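Local coordinates for protein A52 (Vaccinia virus, PDB 2VVW), which is a Bcl-2-like immunomodulator that targets toll-like receptor signalling, binding host IRAK2 to inhibit NF-kappa-B and host TRAF6 to activate p38, at the interface of chains A and B. Residues are numbered along the deposited sequence; one frame, centred on the assembly and turned at random. Chains: chain A/B, Protein A52.

Contact 1: the interface of chains A and B. Residues chain A 34, 120, 122-123; chain B 8, 30-31.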
# COMPACT_ATOMS: atom_id res chain seq x y z
N LEU A 34 2.45 1.52 -7.53
CA LEU A 34 1.23 2.33 -7.62
C LEU A 34 1.50 3.76 -8.06
O LEU A 34 0.73 4.30 -8.85
CB LEU A 34 0.43 2.30 -6.30
CG LEU A 34 -0.07 0.92 -5.83
CD1 LEU A 34 -0.95 1.06 -4.53
CD2 LEU A 34 -0.81 0.12 -6.90
N SER A 120 -3.04 -4.14 -9.07
CA SER A 120 -2.98 -5.16 -7.99
C SER A 120 -1.87 -6.23 -8.12
O SER A 120 -1.62 -7.02 -7.19
CB SER A 120 -4.32 -5.89 -7.91
OG SER A 120 -4.58 -6.61 -9.10
N TRP A 122 1.33 -5.86 -8.20
CA TRP A 122 2.46 -5.56 -7.32
C TRP A 122 2.53 -6.57 -6.19
O TRP A 122 3.60 -6.91 -5.73
CB TRP A 122 2.39 -4.12 -6.78
CG TRP A 122 1.38 -3.88 -5.70
CD1 TRP A 122 0.06 -3.54 -5.87
CD2 TRP A 122 1.59 -3.94 -4.29
NE1 TRP A 122 -0.56 -3.39 -4.66
CE2 TRP A 122 0.36 -3.63 -3.67
CE3 TRP A 122 2.70 -4.25 -3.49
CZ2 TRP A 122 0.19 -3.63 -2.28
CZ3 TRP A 122 2.53 -4.25 -2.11
CH2 TRP A 122 1.28 -3.94 -1.52
N LYS A 123 1.38 -7.08 -5.76
CA LYS A 123 1.35 -8.11 -4.69
C LYS A 123 2.19 -9.34 -5.04
O LYS A 123 2.68 -10.05 -4.14
CB LYS A 123 -0.07 -8.53 -4.42
CG LYS A 123 -0.99 -7.43 -3.86
CD LYS A 123 -0.67 -7.06 -2.44
CE LYS A 123 -1.85 -6.33 -1.77
NZ LYS A 123 -3.15 -7.08 -1.80
N ASP B 8 -6.47 -9.60 -2.78
CA ASP B 8 -6.39 -8.18 -2.97
C ASP B 8 -7.82 -7.70 -3.03
O ASP B 8 -8.66 -8.34 -3.67
CB ASP B 8 -5.66 -7.86 -4.28
CG ASP B 8 -5.39 -6.39 -4.42
OD1 ASP B 8 -6.22 -5.70 -5.05
OD2 ASP B 8 -4.37 -5.93 -3.88
N MET B 30 -5.15 2.67 1.15
CA MET B 30 -3.94 2.58 0.31
C MET B 30 -4.31 2.87 -1.14
O MET B 30 -3.81 3.82 -1.76
CB MET B 30 -3.31 1.20 0.44
CG MET B 30 -2.10 0.94 -0.45
SD MET B 30 -1.56 -0.79 -0.39
CE MET B 30 -2.93 -1.65 -1.26
N TYR B 31 -5.24 2.09 -1.68
CA TYR B 31 -5.59 2.25 -3.09
C TYR B 31 -6.28 3.59 -3.38
O TYR B 31 -5.93 4.27 -4.35
CB TYR B 31 -6.45 1.08 -3.56
CG TYR B 31 -5.68 -0.19 -3.82
CD1 TYR B 31 -4.66 -0.23 -4.79
CD2 TYR B 31 -5.99 -1.37 -3.16
CE1 TYR B 31 -3.95 -1.42 -5.06
CE2 TYR B 31 -5.31 -2.54 -3.43
CZ TYR B 31 -4.29 -2.56 -4.36
OH TYR B 31 -3.62 -3.73 -4.59

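Contact 2: the interface of chains A and B. Residues chain A 10, 35, 39; chain B 34, 119.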
# COMPACT_ATOMS: atom_id res chain seq x y z
N LEU A 10 8.61 5.85 2.31
CA LEU A 10 8.71 6.56 1.03
C LEU A 10 9.82 7.60 1.02
O LEU A 10 10.65 7.63 0.10
CB LEU A 10 7.39 7.21 0.67
CG LEU A 10 7.30 7.89 -0.70
CD1 LEU A 10 7.79 6.99 -1.84
CD2 LEU A 10 5.87 8.32 -0.92
N LEU A 35 2.59 4.37 -7.57
CA LEU A 35 2.91 5.77 -7.91
C LEU A 35 3.98 5.92 -8.99
O LEU A 35 4.02 6.93 -9.67
CB LEU A 35 3.39 6.54 -6.68
CG LEU A 35 2.47 6.58 -5.47
CD1 LEU A 35 3.13 7.37 -4.38
CD2 LEU A 35 1.12 7.13 -5.85
N ILE A 39 8.49 10.64 -8.39
CA ILE A 39 8.06 10.89 -7.02
C ILE A 39 9.35 11.03 -6.22
O ILE A 39 10.30 10.27 -6.47
CB ILE A 39 7.27 9.68 -6.45
CG1 ILE A 39 5.91 9.53 -7.13
CG2 ILE A 39 7.07 9.80 -4.95
CD1 ILE A 39 5.01 10.71 -6.95
N LEU B 34 -3.57 6.38 -2.94
CA LEU B 34 -2.44 6.42 -3.89
C LEU B 34 -2.88 6.48 -5.35
O LEU B 34 -2.21 7.13 -6.16
CB LEU B 34 -1.51 5.23 -3.67
CG LEU B 34 -0.97 5.11 -2.22
CD1 LEU B 34 -0.07 3.87 -2.08
CD2 LEU B 34 -0.23 6.37 -1.78
N PHE B 119 1.52 11.85 -0.62
CA PHE B 119 1.07 10.47 -0.77
C PHE B 119 1.16 9.67 0.52
O PHE B 119 0.23 8.91 0.85
CB PHE B 119 1.81 9.79 -1.90
CG PHE B 119 1.45 10.33 -3.26
CD1 PHE B 119 0.15 10.18 -3.75
CD2 PHE B 119 2.38 10.98 -4.05
CE1 PHE B 119 -0.20 10.67 -5.01
CE2 PHE B 119 2.03 11.47 -5.32
CZ PHE B 119 0.74 11.31 -5.79

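Contact 1: the interface of chains A and B
The indole of A:Trp122 is turned edge-on to B:Tyr31, whose ring carbon CZ lies at that edge in the indole plane, while one indole face carries CD of A:Lys123, 3.5 Å above it and displaced toward the rim. B:Tyr31 in turn has the methyl CE of B:Met30 over one face and a carboxylate oxygen, OD2 of B:Asp8, at its edge. In this two-fold pairing of poxvirus Bcl-2-like folds, the aromatic pair joins the 3-10 turn 119-122 of chain A to helix 21-35 of chain B. A:Trp122 NE1 donates to the phenol OH of B:Tyr31 at 3.1 Å, with 149° at the hydrogen, and the oxygen sits somewhat out of the indole plane. B:Tyr31 OH donates in its turn to OD2 of B:Asp8, on the syn side, at a distance too short to carry meaning. OD2 of B:Asp8 also receives A:Lys123 NZ on its anti side in a salt bridge of 2.7 Å. The lysine chain, bent at chi2 (-71°) and chi4 (56°), lays CD on the indole and turns NZ to the carboxylate. Two donors thus share one carboxylate oxygen, and the ammonium probably stabilises its charge. The other oxygen of B:Asp8, OD1, lies 3.4 Å from CB of A:Ser120. Beside the polar chain, SD and CE of B:Met30 both rest against A:Trp122 CZ2, 3.8 Å away. CD1 of A:Leu34 touches B:Tyr31 CE1 at 3.9 Å, their side chains crossing nearly at right angles.

Contact 2: the interface of chains A and B
The C-terminal end of helix 21-35 and the loop after it in chain A, with A:Leu10 of the N-terminal segment, meet the 3-10 turn around B:Phe119 and the end of helix 21-35 in chain B. It is an apolar patch between two poxvirus Bcl-2-like folds, centred on the phenyl ring of B:Phe119. A:Leu35 brings both methyls to the same side of that ring, CD2 over the face and CD1 at the rim. CD2 stands 3.9 Å from the ring centroid in a CH-pi contact, shifted toward the CD1-CE1 side, while CD1 of the leucine sits nearer the root of the ring, 3.6 Å from CG of B:Phe119. The leucine and phenylalanine side chains run past each other in opposite directions. In A:Leu35, CG is anti to the carbonyl carbon (chi1 -56°) and an extended chi2 of 180° turns the two methyls toward the ring. A:Ile39 comes in at about a right angle, from the same side of the ring plane, and its CD1 methyl touches the rim at CE2 of B:Phe119, 3.5 Å away. CD2 of A:Leu35 also reaches the end of the opposing helix, 3.3 Å from the carbonyl O of B:Leu34 and 3.9 Å from its CB, so this methyl has the ring over it and the helix end beside it. A:Leu10 approaches more loosely, with its CD2 methyl 4.4 Å from B:Phe119 CB.

Contact 1 and contact 2 lie about 12 Å apart, measured between the centres of their C-alpha atoms, and draw on the same elements: helix 21-35 of both chains and the 3-10 turn that begins at residue 119. In chain A the neighbours A:Leu34 and A:Leu35 serve contact 1 and contact 2 respectively. The two-fold symmetry repeats each contact with the chains exchanged, so every turn uses its phenylalanine in one setting and its tryptophan in the other. The mixed polar and apolar contact 1 lies next to the apolar contact 2. This is consistent with a dimer, although the structure alone does not show that it forms during infection.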